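Type III effector (Vibrio parahaemolyticus, PDB 2QM2) is of unknown function but belongs to the HopJ family, named for putative effectors of type III secretion systems. Local coordinates at residues 12-17 with 34-39; 41-46 with 56-61; 46-51 with 115-120; 65-70 with 78-83. All coordinates share one frame; numbering follows the deposited sequence. Where two conformers were deposited one is given.

Contact 1. Residues 12-17 with 34-39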
# COMPACT_ATOMS: atom_id res chain seq x y z
N MSE A 12 -0.67 21.32 6.66
CA MSE A 12 -0.73 20.20 7.58
C MSE A 12 0.55 19.37 7.48
O MSE A 12 0.99 18.99 6.38
CB MSE A 12 -1.92 19.30 7.24
CG MSE A 12 -3.26 19.95 7.32
SE MSE A 12 -4.18 19.56 9.00
CE MSE A 12 -5.08 17.96 8.52
N GLU A 13 1.14 19.09 8.63
CA GLU A 13 2.38 18.34 8.73
C GLU A 13 2.04 16.87 8.86
O GLU A 13 1.27 16.50 9.74
CB GLU A 13 3.11 18.83 9.99
CG GLU A 13 4.58 18.62 9.98
CD GLU A 13 4.96 17.31 10.62
OE1 GLU A 13 5.47 16.45 9.87
OE2 GLU A 13 4.75 17.13 11.85
N LEU A 14 2.62 16.01 8.00
CA LEU A 14 2.14 14.63 7.92
C LEU A 14 2.41 13.88 9.25
O LEU A 14 1.52 13.21 9.80
CB LEU A 14 2.75 13.90 6.70
CG LEU A 14 2.56 12.40 6.38
CD1 LEU A 14 1.12 11.94 6.37
CD2 LEU A 14 3.24 12.03 5.08
N GLN A 15 3.62 14.05 9.79
CA GLN A 15 4.07 13.21 10.88
C GLN A 15 3.27 13.51 12.14
O GLN A 15 2.98 12.62 12.94
CB GLN A 15 5.59 13.35 11.09
CG GLN A 15 6.23 12.28 12.00
CD GLN A 15 5.88 10.85 11.58
OE1 GLN A 15 5.39 10.06 12.39
NE2 GLN A 15 6.10 10.52 10.30
N GLN A 16 2.88 14.77 12.31
CA GLN A 16 2.08 15.13 13.47
C GLN A 16 0.71 14.49 13.33
O GLN A 16 0.20 13.84 14.26
CB GLN A 16 2.01 16.65 13.71
CG GLN A 16 1.36 17.07 15.03
CD GLN A 16 1.88 16.33 16.26
OE1 GLN A 16 1.14 16.14 17.23
NE2 GLN A 16 3.15 15.92 16.24
N PHE A 17 0.12 14.63 12.17
CA PHE A 17 -1.09 13.83 11.94
C PHE A 17 -0.94 12.38 12.35
O PHE A 17 -1.82 11.86 13.04
CB PHE A 17 -1.54 13.82 10.50
CG PHE A 17 -2.86 13.19 10.30
CD1 PHE A 17 -2.97 11.90 9.77
CD2 PHE A 17 -4.03 13.88 10.65
CE1 PHE A 17 -4.21 11.32 9.57
CE2 PHE A 17 -5.30 13.29 10.44
CZ PHE A 17 -5.38 12.01 9.91
N MSE A 34 -8.75 14.64 5.20
CA MSE A 34 -8.78 15.20 3.84
C MSE A 34 -7.71 16.26 3.74
O MSE A 34 -6.92 16.23 2.81
CB MSE A 34 -10.14 15.76 3.45
CG MSE A 34 -11.20 14.72 3.11
SE MSE A 34 -10.60 13.24 1.99
CE MSE A 34 -10.13 12.08 3.48
N ALA A 35 -7.61 17.14 4.74
CA ALA A 35 -6.57 18.17 4.72
C ALA A 35 -5.15 17.68 4.65
O ALA A 35 -4.37 18.18 3.81
CB ALA A 35 -6.74 19.19 5.87
N VAL A 36 -4.78 16.73 5.52
CA VAL A 36 -3.44 16.20 5.52
C VAL A 36 -3.09 15.65 4.16
O VAL A 36 -1.99 15.82 3.72
CB VAL A 36 -3.22 15.04 6.54
CG1 VAL A 36 -1.74 14.72 6.65
CG2 VAL A 36 -3.67 15.46 7.86
N ILE A 37 -4.02 14.95 3.54
CA ILE A 37 -3.70 14.18 2.40
C ILE A 37 -3.56 15.15 1.23
O ILE A 37 -2.70 14.98 0.39
CB ILE A 37 -4.83 13.12 2.04
CG1 ILE A 37 -4.77 11.90 2.96
CG2 ILE A 37 -4.77 12.78 0.52
CD1 ILE A 37 -6.08 11.04 3.01
N GLU A 38 -4.45 16.13 1.15
CA GLU A 38 -4.44 17.10 0.05
C GLU A 38 -3.18 18.00 0.11
O GLU A 38 -2.58 18.29 -0.92
CB GLU A 38 -5.75 17.91 0.04
CG GLU A 38 -6.21 18.28 -1.38
CD GLU A 38 -5.56 19.54 -1.88
OE1 GLU A 38 -5.27 19.63 -3.11
OE2 GLU A 38 -5.33 20.45 -1.04
N ASP A 39 -2.76 18.38 1.32
CA ASP A 39 -1.51 19.15 1.56
C ASP A 39 -0.21 18.34 1.33
O ASP A 39 0.86 18.92 1.19
CB ASP A 39 -1.42 19.59 3.02
CG ASP A 39 -2.34 20.73 3.37
OD1 ASP A 39 -2.81 21.48 2.47
OD2 ASP A 39 -2.56 20.89 4.60
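Met12 and Asp39 make the polar half of this contact. The backbone N of Met12 donates to Asp39 OD2 at 2.8 Å, nearly straight at 162°, and reaches the oxygen from above the carboxylate plane. Aspartate suits the place because its short side chain, carried near the end of helix 30-40, needs no long reach to take an N-H of the approaching chain. The CB and CG of Met12 lie beside the same oxygen.

Apolar packing supplies the rest. Met12 is present as selenomethionine; its chain, bent at chi2, lies along helix 30-40, where CG sits 3.8 Å from Ala35 CB. Such a small residue leaves the helix surface low enough for a long, flexible side chain to lie against it. Val36 is the buried centre: its CG2 comes over one face of the Phe17 ring, while CG1, anti to the backbone N, meets Leu14 CD1 at 4.0 Å. Branching at CB lets one residue serve both partners.

Glu13 caps helix 14-23 as its N-cap, with OE1 accepting from Gln15 N at 3.0 Å and OE2 more weakly from Gln16 N.

The contact joins the start of helix 14-23 to the last turns of helix 30-40. Leu14 and Ile37 both continue onto Phe69 of helix 61-72, and Asn40 ND2 bonds to the carbonyls of Met12 and Val36.

Contact 2. Residues 41-46 with 56-61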
# COMPACT_ATOMS: atom_id res chain seq x y z
N TYR A 41 0.11 15.19 -0.65
CA TYR A 41 0.14 14.24 -1.76
C TYR A 41 -0.50 14.80 -3.02
O TYR A 41 -1.42 15.64 -2.96
CB TYR A 41 -0.64 13.03 -1.37
CG TYR A 41 -0.12 12.29 -0.19
CD1 TYR A 41 -0.69 12.46 1.06
CD2 TYR A 41 0.97 11.41 -0.30
CE1 TYR A 41 -0.22 11.78 2.15
CE2 TYR A 41 1.45 10.74 0.79
CZ TYR A 41 0.85 10.91 2.02
OH TYR A 41 1.31 10.24 3.12
N ASP A 42 -0.06 14.29 -4.16
CA ASP A 42 -0.80 14.50 -5.41
C ASP A 42 -1.76 13.34 -5.65
O ASP A 42 -1.36 12.19 -5.64
CB ASP A 42 0.14 14.67 -6.61
CG ASP A 42 0.96 15.92 -6.52
OD1 ASP A 42 0.35 16.97 -6.26
OD2 ASP A 42 2.20 15.85 -6.70
N PHE A 43 -3.03 13.67 -5.85
CA PHE A 43 -4.08 12.66 -6.00
C PHE A 43 -4.33 12.37 -7.45
O PHE A 43 -4.44 13.29 -8.29
CB PHE A 43 -5.40 13.14 -5.38
CG PHE A 43 -6.59 12.25 -5.69
CD1 PHE A 43 -7.67 12.75 -6.42
CD2 PHE A 43 -6.64 10.92 -5.23
CE1 PHE A 43 -8.80 11.94 -6.68
CE2 PHE A 43 -7.75 10.10 -5.48
CZ PHE A 43 -8.82 10.59 -6.19
N THR A 44 -4.46 11.08 -7.73
CA THR A 44 -4.71 10.67 -9.07
C THR A 44 -5.83 9.64 -9.00
O THR A 44 -5.63 8.58 -8.44
CB THR A 44 -3.38 10.18 -9.74
OG1 THR A 44 -3.61 9.82 -11.09
CG2 THR A 44 -2.80 8.98 -9.01
N PRO A 45 -7.04 9.98 -9.51
CA PRO A 45 -8.18 9.05 -9.46
C PRO A 45 -7.83 7.62 -9.90
O PRO A 45 -7.34 7.42 -11.01
CB PRO A 45 -9.19 9.67 -10.43
CG PRO A 45 -8.90 11.14 -10.32
CD PRO A 45 -7.41 11.25 -10.16
N ALA A 46 -8.10 6.65 -9.04
CA ALA A 46 -7.78 5.25 -9.33
C ALA A 46 -8.98 4.34 -9.04
O ALA A 46 -9.69 4.56 -8.08
CB ALA A 46 -6.55 4.82 -8.51
N ASP A 56 -14.92 2.65 -9.20
CA ASP A 56 -14.33 3.09 -10.47
C ASP A 56 -13.47 4.32 -10.13
O ASP A 56 -13.52 4.82 -8.99
CB ASP A 56 -15.45 3.43 -11.44
CG ASP A 56 -16.20 2.16 -11.96
OD1 ASP A 56 -15.63 1.04 -11.93
OD2 ASP A 56 -17.34 2.28 -12.45
N ALA A 57 -12.67 4.80 -11.08
CA ALA A 57 -11.89 6.03 -10.84
C ALA A 57 -12.83 7.14 -10.41
O ALA A 57 -13.93 7.26 -10.93
CB ALA A 57 -11.14 6.45 -12.09
N ASN A 58 -12.42 7.95 -9.45
CA ASN A 58 -13.22 9.11 -9.07
C ASN A 58 -14.47 8.78 -8.26
O ASN A 58 -15.23 9.68 -7.87
CB ASN A 58 -13.57 9.95 -10.31
CG ASN A 58 -12.54 11.01 -10.56
OD1 ASN A 58 -11.94 11.51 -9.61
ND2 ASN A 58 -12.33 11.38 -11.81
N GLU A 59 -14.67 7.49 -8.01
CA GLU A 59 -15.81 7.04 -7.26
C GLU A 59 -15.39 6.75 -5.82
O GLU A 59 -14.42 6.06 -5.59
CB GLU A 59 -16.43 5.81 -7.92
CG GLU A 59 -17.72 5.36 -7.31
CD GLU A 59 -18.34 4.19 -8.09
OE1 GLU A 59 -17.64 3.15 -8.29
OE2 GLU A 59 -19.54 4.32 -8.50
N ASN A 60 -16.11 7.31 -4.86
CA ASN A 60 -15.75 7.21 -3.45
C ASN A 60 -14.32 7.66 -3.16
O ASN A 60 -13.62 7.03 -2.33
CB ASN A 60 -16.02 5.79 -2.92
CG ASN A 60 -17.49 5.56 -2.67
OD1 ASN A 60 -18.08 6.26 -1.88
ND2 ASN A 60 -18.09 4.64 -3.39
N ASN A 61 -13.88 8.70 -3.88
CA ASN A 61 -12.61 9.42 -3.61
C ASN A 61 -12.14 9.59 -2.16
O ASN A 61 -10.96 9.57 -1.89
CB ASN A 61 -12.62 10.82 -4.23
CG ASN A 61 -12.46 10.78 -5.73
OD1 ASN A 61 -12.08 9.76 -6.28
ND2 ASN A 61 -12.76 11.90 -6.42
O HOH W 1 -10.39 7.78 -7.36
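Pro45 and Asn58 form the close-packed part of this contact. The two side chains lie side by side and point the same way, with Pro45 CG 3.1 Å from Asn58 OD1. Proline offers a compact ring that the amide can lie along, and its CB also meets Ala57 CB at 4.1 Å. Nearby, the Phe43 ring turns its edge to Asn61: CZ is 3.4 Å from OD1, with ring and amide planes 77° apart. The ring's CG is anti to the backbone N (chi1 170°), which carries the ring out toward the 56-61 loop.

The looser part is bridged by water 1. It accepts from Ala46 N at 3.1 Å and from Asn58 N at 2.9 Å, and donates to Asn61 OD1 at 2.8 Å, joining backbone to backbone where no direct bond is made. Asp56, Ala57 and Asn58 are exposed on the solvent side, in a type II turn from Asp56 to Glu59; Asn58 takes its third position with positive phi, which asparagine tolerates well. The extended Glu59 side chain accepts from Asp56 N through OE1.

The contact thus ties the chain leaving strand 41-43, which pairs with strand 122-124, to the loop between strand 53-55 and helix 61-72, whose Lys65 makes a cation-pi contact with Phe43.

Contact 3. Residues 46-51 with 115-120; sequences AAFTNG and IQFETS. With K (potassium ion), chain C.
Phe48 and Phe117 face each other as a non-hydrogen-bonded pair of antiparallel strands. Followed outward, Phe48 first places CB over the face of the Phe117 ring, a CH-pi contact 3.8 Å from the centroid and 16° off the normal. Its CG comes next, 3.9 Å from Phe117 CE2, between the backbone N and the carbonyl carbon, a position (chi1 66°) from which the ring extends the same way as that of Phe117. CD1 lies near Phe117 CE2; CD2 is near Phe117 CZ, which is over the ring's face, and has Ile115 CD1 at the edge. Farther out, CE1 comes near Glu59 O, and CE2 packs 3.6 Å from Phe67 CD1, with the tip, CZ, close by: a buried setting that suits an aromatic residue. The rings are near parallel, 12° apart, but scarcely overlap.

Thr49 and Gln116 form the hydrogen-bonded pair, Thr49 N to Gln116 O at 2.9 Å and Gln116 N to Thr49 O at 3.0 Å. On their face of the sheet Gln116 NE2 bonds to Asn73 of the second subunit. Past the strand, Glu118 N donates to Ala47 O at 2.9 Å. Ile115 CD1 packs 3.5 Å from Asn50 CB, while Asn50 ND2 bonds to Asn103 O.

Ile115 O also binds a potassium ion at 2.7 Å, with Trp112 O, Glu113 O, Asn73 O of the second subunit and two waters. Within this chain strand 48-50 lies between 53-55 and 115-117; Phe117 and Glu118 make backbone hydrogen bonds to the second subunit. The face of Phe48, Asn50 and Ile115 rests on helices 61-72 and 102-110.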
# COMPACT_ATOMS: atom_id res chain seq x y z
N ALA A 46 -8.10 6.65 -9.04
CA ALA A 46 -7.78 5.25 -9.33
C ALA A 46 -8.98 4.34 -9.04
O ALA A 46 -9.69 4.56 -8.08
CB ALA A 46 -6.55 4.82 -8.51
N ALA A 47 -9.22 3.34 -9.88
CA ALA A 47 -10.19 2.32 -9.57
C ALA A 47 -9.59 1.37 -8.53
O ALA A 47 -8.40 1.09 -8.53
CB ALA A 47 -10.62 1.53 -10.84
N PHE A 48 -10.41 0.88 -7.63
CA PHE A 48 -9.91 -0.09 -6.66
C PHE A 48 -11.03 -0.95 -6.19
O PHE A 48 -12.18 -0.54 -6.20
CB PHE A 48 -9.23 0.59 -5.49
CG PHE A 48 -10.15 1.41 -4.63
CD1 PHE A 48 -10.61 2.66 -5.06
CD2 PHE A 48 -10.47 0.98 -3.34
CE1 PHE A 48 -11.43 3.45 -4.22
CE2 PHE A 48 -11.31 1.76 -2.51
CZ PHE A 48 -11.79 2.98 -2.95
N THR A 49 -10.72 -2.19 -5.82
CA THR A 49 -11.74 -3.03 -5.23
C THR A 49 -11.47 -3.10 -3.74
O THR A 49 -10.35 -2.87 -3.30
CB THR A 49 -11.94 -4.44 -5.94
OG1 THR A 49 -11.33 -5.49 -5.18
CG2 THR A 49 -11.39 -4.45 -7.32
N ASN A 50 -12.50 -3.37 -2.97
CA ASN A 50 -12.37 -3.39 -1.51
C ASN A 50 -13.36 -4.41 -1.02
O ASN A 50 -14.55 -4.13 -0.91
CB ASN A 50 -12.63 -1.98 -0.93
CG ASN A 50 -12.82 -1.97 0.57
OD1 ASN A 50 -12.38 -2.88 1.29
ND2 ASN A 50 -13.47 -0.89 1.06
N GLY A 51 -12.84 -5.61 -0.76
CA GLY A 51 -13.62 -6.84 -0.67
C GLY A 51 -14.73 -6.93 -1.69
O GLY A 51 -14.48 -7.19 -2.85
N ILE A 115 -8.16 -5.24 -0.34
CA ILE A 115 -7.97 -4.02 -1.08
C ILE A 115 -7.11 -4.29 -2.30
O ILE A 115 -6.05 -4.90 -2.18
CB ILE A 115 -7.29 -2.89 -0.20
CG1 ILE A 115 -8.31 -2.26 0.76
CG2 ILE A 115 -6.62 -1.83 -1.10
CD1 ILE A 115 -9.34 -1.27 0.08
N GLN A 116 -7.52 -3.82 -3.46
CA GLN A 116 -6.60 -3.89 -4.63
C GLN A 116 -6.79 -2.73 -5.52
O GLN A 116 -7.86 -2.53 -5.99
CB GLN A 116 -6.86 -5.15 -5.48
CG GLN A 116 -5.88 -5.43 -6.62
CD GLN A 116 -6.19 -6.77 -7.35
OE1 GLN A 116 -7.29 -7.00 -7.81
NE2 GLN A 116 -5.22 -7.65 -7.41
N PHE A 117 -5.72 -2.02 -5.79
CA PHE A 117 -5.75 -0.79 -6.60
C PHE A 117 -5.35 -1.12 -8.01
O PHE A 117 -4.40 -1.90 -8.26
CB PHE A 117 -4.77 0.26 -6.00
CG PHE A 117 -5.38 1.10 -4.90
CD1 PHE A 117 -5.41 0.63 -3.61
CD2 PHE A 117 -6.01 2.30 -5.19
CE1 PHE A 117 -6.04 1.37 -2.61
CE2 PHE A 117 -6.64 3.03 -4.23
CZ PHE A 117 -6.62 2.57 -2.90
N GLU A 118 -6.01 -0.47 -8.95
CA GLU A 118 -5.61 -0.57 -10.37
C GLU A 118 -4.35 0.21 -10.65
O GLU A 118 -3.52 -0.16 -11.48
CB GLU A 118 -6.68 -0.01 -11.29
CG GLU A 118 -7.98 -0.74 -11.32
CD GLU A 118 -7.86 -2.16 -11.74
OE1 GLU A 118 -7.79 -3.05 -10.84
OE2 GLU A 118 -7.87 -2.41 -12.98
N THR A 119 -4.27 1.36 -9.99
CA THR A 119 -3.19 2.29 -10.18
C THR A 119 -2.99 3.08 -8.89
O THR A 119 -3.82 3.06 -7.98
CB THR A 119 -3.45 3.25 -11.40
OG1 THR A 119 -2.30 4.09 -11.62
CG2 THR A 119 -4.65 4.10 -11.17
N SER A 120 -1.83 3.70 -8.77
CA SER A 120 -1.51 4.46 -7.60
C SER A 120 -2.50 5.64 -7.45
O SER A 120 -2.71 6.40 -8.42
CB SER A 120 -0.09 4.95 -7.70
OG SER A 120 0.14 5.93 -6.70
K K C . -4.97 -7.15 -1.18
O HOH W 2 -3.10 -8.02 0.41
O HOH W 3 -4.74 -8.49 -3.96

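Contact 4. Residues 65-70 with 78-83; sequences KIFAFG and EATLAC
The Phe67 and Phe69 rings flank this contact, and each receives its partner obliquely. Thr80 CG2 approaches Phe67 CD2 at 3.9 Å, the two side chains crossing at about a right angle, and Phe107 of helix 102-110 meets Phe67 edge-to-face. Beside Phe69, Cys83 SG makes a sulfur-aromatic contact 5.5 Å from the ring centroid; its nearest ring atom is CE2, at 4.3 Å. A cysteine fits well here, since its small, polarisable sulfur can sit near an aromatic ring in the protein interior.

Between the rings Ile66 packs against both Thr80 and Cys83. With CG1 anti to the carbonyl carbon (chi1 -70°), CG2 lies anti to the backbone N, 3.2 Å from Thr80 O and 3.6 Å from Cys83 CB, while the other branch reaches on to bring CD1 to the Cys83 carbonyl. The branched side chain therefore fills the groove between Thr80 and Cys83, three residues apart.

Gly70 allows the closest backbone approach, 5.3 Å from its CA to Thr80 CA. Glycine has no side chain to hold the helices apart here, and its CA lies 3.7 Å from Thr80 OG1. That hydroxyl is bonded to Asp76 O, just before its own helix, so threonine can bury its polar atom and still present a methyl to the partner helix.

Near the middle of the chain, this is the packing of consecutive helices, 61-72 and 77-82, joined by a short connection. Their segments run roughly antiparallel, at 140° with axes 9.5 Å apart, as in a helical hairpin with a glycine at the close end.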
# COMPACT_ATOMS: atom_id res chain seq x y z
N LYS A 65 -8.73 7.99 -1.27
CA LYS A 65 -7.61 8.67 -0.62
C LYS A 65 -7.24 7.99 0.73
O LYS A 65 -6.08 7.71 0.93
CB LYS A 65 -7.97 10.10 -0.43
CG LYS A 65 -8.02 10.91 -1.72
CD LYS A 65 -8.83 12.17 -1.46
CE LYS A 65 -9.31 12.78 -2.77
NZ LYS A 65 -8.64 14.03 -3.14
N ILE A 66 -8.20 7.69 1.62
CA ILE A 66 -7.81 7.06 2.92
C ILE A 66 -7.08 5.75 2.78
O ILE A 66 -6.02 5.59 3.34
CB ILE A 66 -8.94 6.96 3.93
CG1 ILE A 66 -9.27 8.39 4.41
CG2 ILE A 66 -8.51 6.05 5.20
CD1 ILE A 66 -10.72 8.61 4.77
N PHE A 67 -7.63 4.79 2.01
CA PHE A 67 -6.91 3.57 1.82
C PHE A 67 -5.53 3.76 1.24
O PHE A 67 -4.61 3.14 1.73
CB PHE A 67 -7.73 2.57 0.99
CG PHE A 67 -9.04 2.25 1.60
CD1 PHE A 67 -10.22 2.43 0.89
CD2 PHE A 67 -9.11 1.77 2.91
CE1 PHE A 67 -11.47 2.14 1.49
CE2 PHE A 67 -10.33 1.47 3.51
CZ PHE A 67 -11.52 1.64 2.78
N ALA A 68 -5.36 4.57 0.18
CA ALA A 68 -4.03 4.77 -0.37
C ALA A 68 -3.12 5.42 0.68
O ALA A 68 -1.95 5.08 0.81
CB ALA A 68 -4.09 5.65 -1.66
N PHE A 69 -3.67 6.37 1.44
CA PHE A 69 -2.90 7.02 2.48
C PHE A 69 -2.49 6.03 3.63
O PHE A 69 -1.39 6.14 4.22
CB PHE A 69 -3.75 8.19 3.01
CG PHE A 69 -3.16 8.91 4.19
CD1 PHE A 69 -2.25 9.93 4.01
CD2 PHE A 69 -3.56 8.58 5.49
CE1 PHE A 69 -1.68 10.62 5.14
CE2 PHE A 69 -3.04 9.27 6.62
CZ PHE A 69 -2.07 10.27 6.44
N GLY A 70 -3.34 5.05 3.91
CA GLY A 70 -3.03 4.01 4.91
C GLY A 70 -1.96 3.03 4.37
O GLY A 70 -1.26 2.37 5.12
N GLU A 78 -7.26 -0.86 11.67
CA GLU A 78 -7.99 -0.04 12.62
C GLU A 78 -7.59 1.43 12.50
O GLU A 78 -8.45 2.30 12.56
CB GLU A 78 -7.80 -0.56 14.06
CG GLU A 78 -8.42 0.34 15.10
CD GLU A 78 -8.77 -0.33 16.44
OE1 GLU A 78 -8.96 0.44 17.42
OE2 GLU A 78 -8.86 -1.58 16.51
N ALA A 79 -6.30 1.70 12.30
CA ALA A 79 -5.80 3.07 12.18
C ALA A 79 -6.31 3.72 10.87
O ALA A 79 -6.63 4.89 10.81
CB ALA A 79 -4.24 3.09 12.27
N THR A 80 -6.39 2.92 9.82
CA THR A 80 -6.86 3.40 8.52
C THR A 80 -8.35 3.72 8.70
O THR A 80 -8.88 4.63 8.07
CB THR A 80 -6.58 2.32 7.45
OG1 THR A 80 -5.16 2.19 7.28
CG2 THR A 80 -7.22 2.63 6.16
N LEU A 81 -9.01 2.99 9.62
CA LEU A 81 -10.45 3.19 9.83
C LEU A 81 -10.72 4.47 10.60
O LEU A 81 -11.60 5.29 10.23
CB LEU A 81 -11.12 1.97 10.49
CG LEU A 81 -11.39 0.73 9.62
CD1 LEU A 81 -11.80 -0.42 10.56
CD2 LEU A 81 -12.41 0.94 8.54
N ALA A 82 -9.92 4.67 11.64
CA ALA A 82 -9.92 5.96 12.37
C ALA A 82 -9.91 7.21 11.45
O ALA A 82 -10.51 8.24 11.77
CB ALA A 82 -8.79 5.98 13.32
N CYS A 83 -9.22 7.11 10.31
CA CYS A 83 -9.17 8.22 9.35
C CYS A 83 -10.48 8.69 8.77
O CYS A 83 -10.59 9.85 8.39
CB CYS A 83 -8.18 7.91 8.24
SG CYS A 83 -6.45 7.89 8.82

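How the contacts relate
The centre of contact 4 lies about 3 Å from the centre of the chain, and the other three are arranged around it through helix 61-72. Phe69 CE2 meets Phe17 CE1 of contact 1 at 3.8 Å, and Phe69 CD1 meets Tyr41 CE1 of contact 2 at 3.3 Å, while Phe117 CZ of contact 3 comes to 3.9 Å from Ala68 N. Contacts 2 and 3 share Ala46, with centres about 10 Å apart, so the chain passes straight from one to the other. Contacts 1 and 3 do not touch, their nearest atoms being about 10 Å apart. The potassium ion at contact 3 joins the two subunits; a sodium ion lies about 7 Å from the Leu14 side chain of contact 1.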